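Local structure of periplasmic beta-glucosidase (6R5T) at residues Leu666-Lys671 with Leu698-Ser703; Val655-Gln660 with Val716-Asp721. The protein probably hydrolyses terminal, non-reducing beta-D-glucosyl residues, releasing beta-D-glucose, as a periplasmic glycoside hydrolase of family 3. The protein carries 1 engineered substitution. All blocks are in the same frame, centred on the assembly; numbering follows the deposited sequence. Where two conformers were deposited one is given.

Contact 1. Residues Leu666-Lys671 with Leu698-Ser703; sequences LSRPVK and LKFYDS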
loop_
_atom_site.group_PDB
_atom_site.type_symbol
_atom_site.label_atom_id
_atom_site.label_comp_id
_atom_site.label_asym_id
_atom_site.label_seq_id
_atom_site.Cartn_x
_atom_site.Cartn_y
_atom_site.Cartn_z
ATOM N N LEU A 666 15.779 -14.535 7.175
ATOM C CA LEU A 666 14.897 -13.497 6.579
ATOM C C LEU A 666 15.307 -12.172 7.246
ATOM O O LEU A 666 15.672 -12.173 8.422
ATOM C CB LEU A 666 13.408 -13.715 6.929
ATOM C CG LEU A 666 12.581 -14.768 6.225
ATOM C CD1 LEU A 666 11.118 -14.512 6.439
ATOM C CD2 LEU A 666 12.846 -14.806 4.744
ATOM N N SER A 667 15.050 -11.040 6.581
ATOM C CA SER A 667 15.168 -9.707 7.204
ATOM C C SER A 667 14.053 -9.558 8.249
ATOM O O SER A 667 12.874 -9.695 7.883
ATOM C CB SER A 667 15.030 -8.652 6.132
ATOM O OG SER A 667 15.304 -7.376 6.687
ATOM N N ARG A 668 14.406 -9.414 9.518
ATOM C CA ARG A 668 13.407 -9.364 10.611
ATOM C C ARG A 668 13.218 -7.912 11.039
ATOM O O ARG A 668 14.064 -7.045 10.851
ATOM C CB ARG A 668 13.808 -10.319 11.733
ATOM C CG ARG A 668 13.784 -11.765 11.225
ATOM C CD ARG A 668 13.645 -12.818 12.265
ATOM N NE ARG A 668 12.470 -12.595 13.090
ATOM C CZ ARG A 668 12.337 -12.995 14.338
ATOM N NH1 ARG A 668 13.292 -13.657 14.998
ATOM N NH2 ARG A 668 11.191 -12.757 14.962
ATOM N N PRO A 669 12.071 -7.625 11.651
ATOM C CA PRO A 669 11.753 -6.261 12.031
ATOM C C PRO A 669 12.769 -5.623 12.961
ATOM O O PRO A 669 13.476 -6.261 13.736
ATOM C CB PRO A 669 10.386 -6.346 12.677
ATOM C CG PRO A 669 9.798 -7.609 12.129
ATOM C CD PRO A 669 10.962 -8.557 11.938
ATOM N N VAL A 670 12.821 -4.311 12.900
ATOM C CA VAL A 670 13.761 -3.540 13.755
ATOM C C VAL A 670 13.399 -3.718 15.244
ATOM O O VAL A 670 14.334 -3.716 16.073
ATOM C CB VAL A 670 13.799 -2.067 13.353
ATOM C CG1 VAL A 670 14.331 -1.926 11.936
ATOM C CG2 VAL A 670 12.436 -1.414 13.519
ATOM N N LYS A 671 12.119 -3.950 15.537
ATOM C CA LYS A 671 11.627 -4.262 16.890
ATOM C C LYS A 671 10.350 -5.063 16.754
ATOM O O LYS A 671 9.564 -4.787 15.813
ATOM C CB LYS A 671 11.123 -2.995 17.616
ATOM C CG LYS A 671 12.232 -2.110 18.062
ATOM C CD LYS A 671 11.778 -1.078 19.004
ATOM C CE LYS A 671 12.965 -0.360 19.582
ATOM N NZ LYS A 671 13.813 0.245 18.535
ATOM N N LEU A 698 11.398 -16.031 20.259
ATOM C CA LEU A 698 12.504 -15.755 19.320
ATOM C C LEU A 698 12.269 -16.375 17.941
ATOM O O LEU A 698 13.017 -16.102 17.017
ATOM C CB LEU A 698 13.802 -16.316 19.909
ATOM C CG LEU A 698 14.085 -16.009 21.382
ATOM C CD1 LEU A 698 15.390 -16.677 21.813
ATOM C CD2 LEU A 698 14.111 -14.520 21.660
ATOM N N LYS A 699 11.232 -17.195 17.767
ATOM C CA LYS A 699 11.056 -17.935 16.512
ATOM C C LYS A 699 10.317 -17.082 15.467
ATOM O O LYS A 699 9.591 -16.153 15.793
ATOM C CB LYS A 699 10.192 -19.166 16.778
ATOM C CG LYS A 699 10.815 -20.166 17.723
ATOM C CD LYS A 699 10.350 -21.580 17.524
ATOM C CE LYS A 699 11.267 -22.546 18.253
ATOM N NZ LYS A 699 10.870 -23.961 18.062
ATOM N N PHE A 700 10.527 -17.431 14.238
ATOM C CA PHE A 700 9.885 -16.805 13.080
ATOM C C PHE A 700 9.739 -17.861 11.997
ATOM O O PHE A 700 10.478 -18.894 11.940
ATOM C CB PHE A 700 10.707 -15.616 12.581
ATOM C CG PHE A 700 12.022 -15.982 11.971
ATOM C CD1 PHE A 700 13.129 -16.304 12.762
ATOM C CD2 PHE A 700 12.176 -16.014 10.593
ATOM C CE1 PHE A 700 14.340 -16.672 12.187
ATOM C CE2 PHE A 700 13.387 -16.349 10.023
ATOM C CZ PHE A 700 14.469 -16.698 10.818
ATOM N N TYR A 701 8.829 -17.563 11.090
ATOM C CA TYR A 701 8.626 -18.363 9.866
ATOM C C TYR A 701 9.611 -17.927 8.804
ATOM O O TYR A 701 9.637 -16.735 8.372
ATOM C CB TYR A 701 7.192 -18.252 9.347
ATOM C CG TYR A 701 6.182 -18.890 10.260
ATOM C CD1 TYR A 701 5.974 -20.257 10.224
ATOM C CD2 TYR A 701 5.526 -18.139 11.218
ATOM C CE1 TYR A 701 5.068 -20.853 11.082
ATOM C CE2 TYR A 701 4.641 -18.730 12.099
ATOM C CZ TYR A 701 4.398 -20.086 12.006
ATOM O OH TYR A 701 3.499 -20.671 12.852
ATOM N N ASP A 702 10.430 -18.859 8.328
ATOM C CA ASP A 702 11.389 -18.549 7.252
ATOM C C ASP A 702 10.716 -18.689 5.881
ATOM O O ASP A 702 9.461 -18.790 5.811
ATOM C CB ASP A 702 12.666 -19.381 7.420
ATOM C CG ASP A 702 12.509 -20.837 7.036
ATOM O OD1 ASP A 702 11.432 -21.212 6.542
ATOM O OD2 ASP A 702 13.499 -21.587 7.206
ATOM N N SER A 703 11.500 -18.603 4.806
ATOM C CA SER A 703 10.964 -18.575 3.421
ATOM C C SER A 703 10.187 -19.864 3.127
ATOM O O SER A 703 9.286 -19.816 2.284
ATOM C CB SER A 703 12.039 -18.379 2.380
ATOM O OG SER A 703 12.616 -17.107 2.515
HETATM O O HOH W 1 10.571 -13.692 17.284
#
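Arg668 sets CG anti to its carbonyl carbon and bends at chi3 (55°), while Phe700 holds its ring in the crowded position between backbone N and carbonyl carbon (chi1 68°); together these torsions lay the arginine over the phenylalanine. Arg668 CD sits above one face of the ring, a CH-pi contact 3.6 Å from the Phe700 centroid. Farther out, the guanidinium and ring planes are 19° apart, with Phe700 CB over the guanidinium centre. Arginine suits the place because its methylenes and flat cation can cover an aromatic ring while its nitrogens reach carbonyls beyond. Arg668 NH1 makes a weak, bent hydrogen bond to Leu698 O (3.2 Å), and Arg668 NH2 donates a hydrogen bond to a water (2.6 Å), which in turn donates to Lys699 O. Salt bridges from NH1 to Asp661 and from NH2 to Glu672 probably keep the buried group charged. Leu666 CB continues the apolar cover, 4.1 Å from Phe700 CE2, while Leu666 CD1 rests 3.3 Å from Tyr701 O. Val229 of the second subunit packs on Leu666 and Ser703. Since Asp661 is a magnesium ligand, Arg668 belongs to the second shell of the metal site in the fibronectin type III-like domain.

Contact 2. Residues Val655-Gln660 with Val716-Asp721; sequences VQLYLQ and VFVGLD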
loop_
_atom_site.group_PDB
_atom_site.type_symbol
_atom_site.label_atom_id
_atom_site.label_comp_id
_atom_site.label_asym_id
_atom_site.label_seq_id
_atom_site.Cartn_x
_atom_site.Cartn_y
_atom_site.Cartn_z
ATOM N N VAL A 655 5.254 -0.334 30.647
ATOM C CA VAL A 655 6.640 -0.710 30.317
ATOM C C VAL A 655 6.591 -1.738 29.205
ATOM O O VAL A 655 5.862 -2.754 29.345
ATOM C CB VAL A 655 7.395 -1.243 31.531
ATOM C CG1 VAL A 655 8.828 -1.553 31.152
ATOM C CG2 VAL A 655 7.361 -0.228 32.662
ATOM N N GLN A 656 7.259 -1.439 28.102
ATOM C CA GLN A 656 7.177 -2.272 26.889
ATOM C C GLN A 656 8.521 -2.959 26.642
ATOM O O GLN A 656 9.545 -2.297 26.774
ATOM C CB GLN A 656 6.807 -1.386 25.695
ATOM C CG GLN A 656 5.463 -0.714 25.936
ATOM C CD GLN A 656 5.329 0.631 25.261
ATOM O OE1 GLN A 656 5.685 0.780 24.078
ATOM N NE2 GLN A 656 4.728 1.593 25.964
ATOM N N LEU A 657 8.469 -4.223 26.261
ATOM C CA LEU A 657 9.643 -5.005 25.909
ATOM C C LEU A 657 9.556 -5.359 24.437
ATOM O O LEU A 657 8.563 -5.992 24.015
ATOM C CB LEU A 657 9.763 -6.242 26.792
ATOM C CG LEU A 657 11.077 -6.989 26.555
ATOM C CD1 LEU A 657 11.577 -7.623 27.825
ATOM C CD2 LEU A 657 10.921 -8.032 25.460
ATOM N N TYR A 658 10.625 -5.070 23.713
ATOM C CA TYR A 658 10.727 -5.391 22.280
ATOM C C TYR A 658 11.945 -6.275 22.080
ATOM O O TYR A 658 12.948 -6.136 22.797
ATOM C CB TYR A 658 10.837 -4.128 21.414
ATOM C CG TYR A 658 9.676 -3.187 21.602
ATOM C CD1 TYR A 658 9.678 -2.227 22.589
ATOM C CD2 TYR A 658 8.574 -3.247 20.762
ATOM C CE1 TYR A 658 8.601 -1.350 22.751
ATOM C CE2 TYR A 658 7.499 -2.393 20.917
ATOM C CZ TYR A 658 7.521 -1.419 21.888
ATOM O OH TYR A 658 6.381 -0.650 21.999
ATOM N N LEU A 659 11.869 -7.118 21.061
ATOM C CA LEU A 659 13.032 -7.933 20.646
ATOM C C LEU A 659 13.427 -7.590 19.217
ATOM O O LEU A 659 12.536 -7.394 18.376
ATOM C CB LEU A 659 12.665 -9.418 20.703
ATOM C CG LEU A 659 12.673 -10.038 22.090
ATOM C CD1 LEU A 659 12.447 -11.528 22.010
ATOM C CD2 LEU A 659 13.974 -9.768 22.809
ATOM N N GLN A 660 14.723 -7.625 18.959
ATOM C CA GLN A 660 15.207 -7.622 17.576
ATOM C C GLN A 660 16.096 -8.855 17.387
ATOM O O GLN A 660 16.900 -9.168 18.302
ATOM C CB GLN A 660 15.992 -6.365 17.222
ATOM C CG GLN A 660 16.445 -6.327 15.764
ATOM C CD GLN A 660 17.335 -5.148 15.461
ATOM O OE1 GLN A 660 17.784 -4.456 16.368
ATOM N NE2 GLN A 660 17.569 -4.884 14.168
ATOM N N VAL A 716 17.319 -6.962 23.259
ATOM C CA VAL A 716 16.159 -6.762 24.141
ATOM C C VAL A 716 16.066 -5.276 24.405
ATOM O O VAL A 716 17.034 -4.690 24.893
ATOM C CB VAL A 716 16.299 -7.554 25.459
ATOM C CG1 VAL A 716 15.081 -7.308 26.314
ATOM C CG2 VAL A 716 16.492 -9.038 25.200
ATOM N N PHE A 717 14.943 -4.657 24.043
ATOM C CA PHE A 717 14.708 -3.207 24.231
ATOM C C PHE A 717 13.599 -3.020 25.248
ATOM O O PHE A 717 12.602 -3.763 25.215
ATOM C CB PHE A 717 14.222 -2.507 22.976
ATOM C CG PHE A 717 15.113 -2.632 21.794
ATOM C CD1 PHE A 717 15.090 -3.775 21.038
ATOM C CD2 PHE A 717 15.918 -1.569 21.419
ATOM C CE1 PHE A 717 15.876 -3.835 19.912
ATOM C CE2 PHE A 717 16.734 -1.660 20.306
ATOM C CZ PHE A 717 16.734 -2.824 19.584
ATOM N N VAL A 718 13.808 -2.121 26.197
ATOM C CA VAL A 718 12.737 -1.728 27.129
ATOM C C VAL A 718 12.578 -0.226 27.111
ATOM O O VAL A 718 13.577 0.495 26.969
ATOM C CB VAL A 718 13.004 -2.292 28.545
ATOM C CG1 VAL A 718 11.963 -1.791 29.494
ATOM C CG2 VAL A 718 12.989 -3.819 28.498
ATOM N N GLY A 719 11.345 0.218 27.201
ATOM C CA GLY A 719 11.049 1.645 27.353
ATOM C C GLY A 719 9.555 1.872 27.491
ATOM O O GLY A 719 8.764 0.920 27.563
ATOM N N LEU A 720 9.200 3.146 27.597
ATOM C CA LEU A 720 7.778 3.555 27.765
ATOM C C LEU A 720 7.097 3.906 26.439
ATOM O O LEU A 720 5.911 4.264 26.455
ATOM C CB LEU A 720 7.749 4.729 28.746
ATOM C CG LEU A 720 8.382 4.444 30.092
ATOM C CD1 LEU A 720 8.196 5.641 31.008
ATOM C CD2 LEU A 720 7.806 3.199 30.770
ATOM N N ASP A 721 7.798 3.742 25.318
ATOM C CA ASP A 721 7.177 3.678 23.982
ATOM C C ASP A 721 8.188 3.006 23.050
ATOM O O ASP A 721 9.331 2.771 23.423
ATOM C CB ASP A 721 6.630 5.031 23.502
ATOM C CG ASP A 721 7.636 6.110 23.298
ATOM O OD1 ASP A 721 8.621 5.840 22.620
ATOM O OD2 ASP A 721 7.434 7.213 23.823
#
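Gln656 leaves its strand with CB 3.6 Å from Gly719 O, the carbonyl that also accepts the Gln656 backbone N-H. CG is anti to the Gln656 carbonyl carbon, and the extended chain carries the amide alongside Leu720 and Asp721. There Gln656 OE1 lies 3.3 Å from Asp721 CA and accepts a hydrogen bond from Tyr658 OH (2.6 Å), directed at a lone pair in the carbonyl plane. NE2 donates to Val654 O and Gly611 O. An amide suits this buried spot, since one end accepts and the other donates. Behind it runs an antiparallel ladder in which Gln656–Gly719 and Tyr658–Phe717 are hydrogen-bonded pairs; the bond from Phe717 N to Tyr658 O (2.8 Å) is almost straight at 177°. On the face carrying Leu657, Leu659, Val716 and Val718, branched side chains pack: Leu659 CD2 lies alongside Val716 CG2 at 3.5 Å, and Val655 crosses Val718 obliquely (CG1 to CG1, 3.6 Å). The other face holds the Phe717 ring, whose edge meets Tyr658 O and Gln660 CB. The chemistry divides by face: aliphatic packing toward strand 686-694 in the beta-sandwich, and on the other a buried amide satisfied by the Tyr658 hydroxyl and backbone carbonyls, beside two aromatic rings.

From the N terminus, the chain first runs through Val655-Gln660, then turns into the loop that carries Leu666-Lys671. It continues through strands 672-681 and 686-694 to Leu698-Ser703, where contact 1 closes the inner loop; the outer loop is closed later, when strand 712-719 comes back beside strand 651-660 in contact 2. Contact 1 is therefore enclosed by contact 2 without crossing it. Their centres lie about 17 Å apart, and they touch: Leu698 CD2 packs 3.4 Å from Leu659 CD1, and Lys671 makes a cation-pi interaction with Phe717. Contact 2 joins neighbouring strands of the fibronectin type III-like sheet, whereas contact 1 ties the loop before strand 672-681 to strand 700-701, beside helix 197-204 and the second subunit.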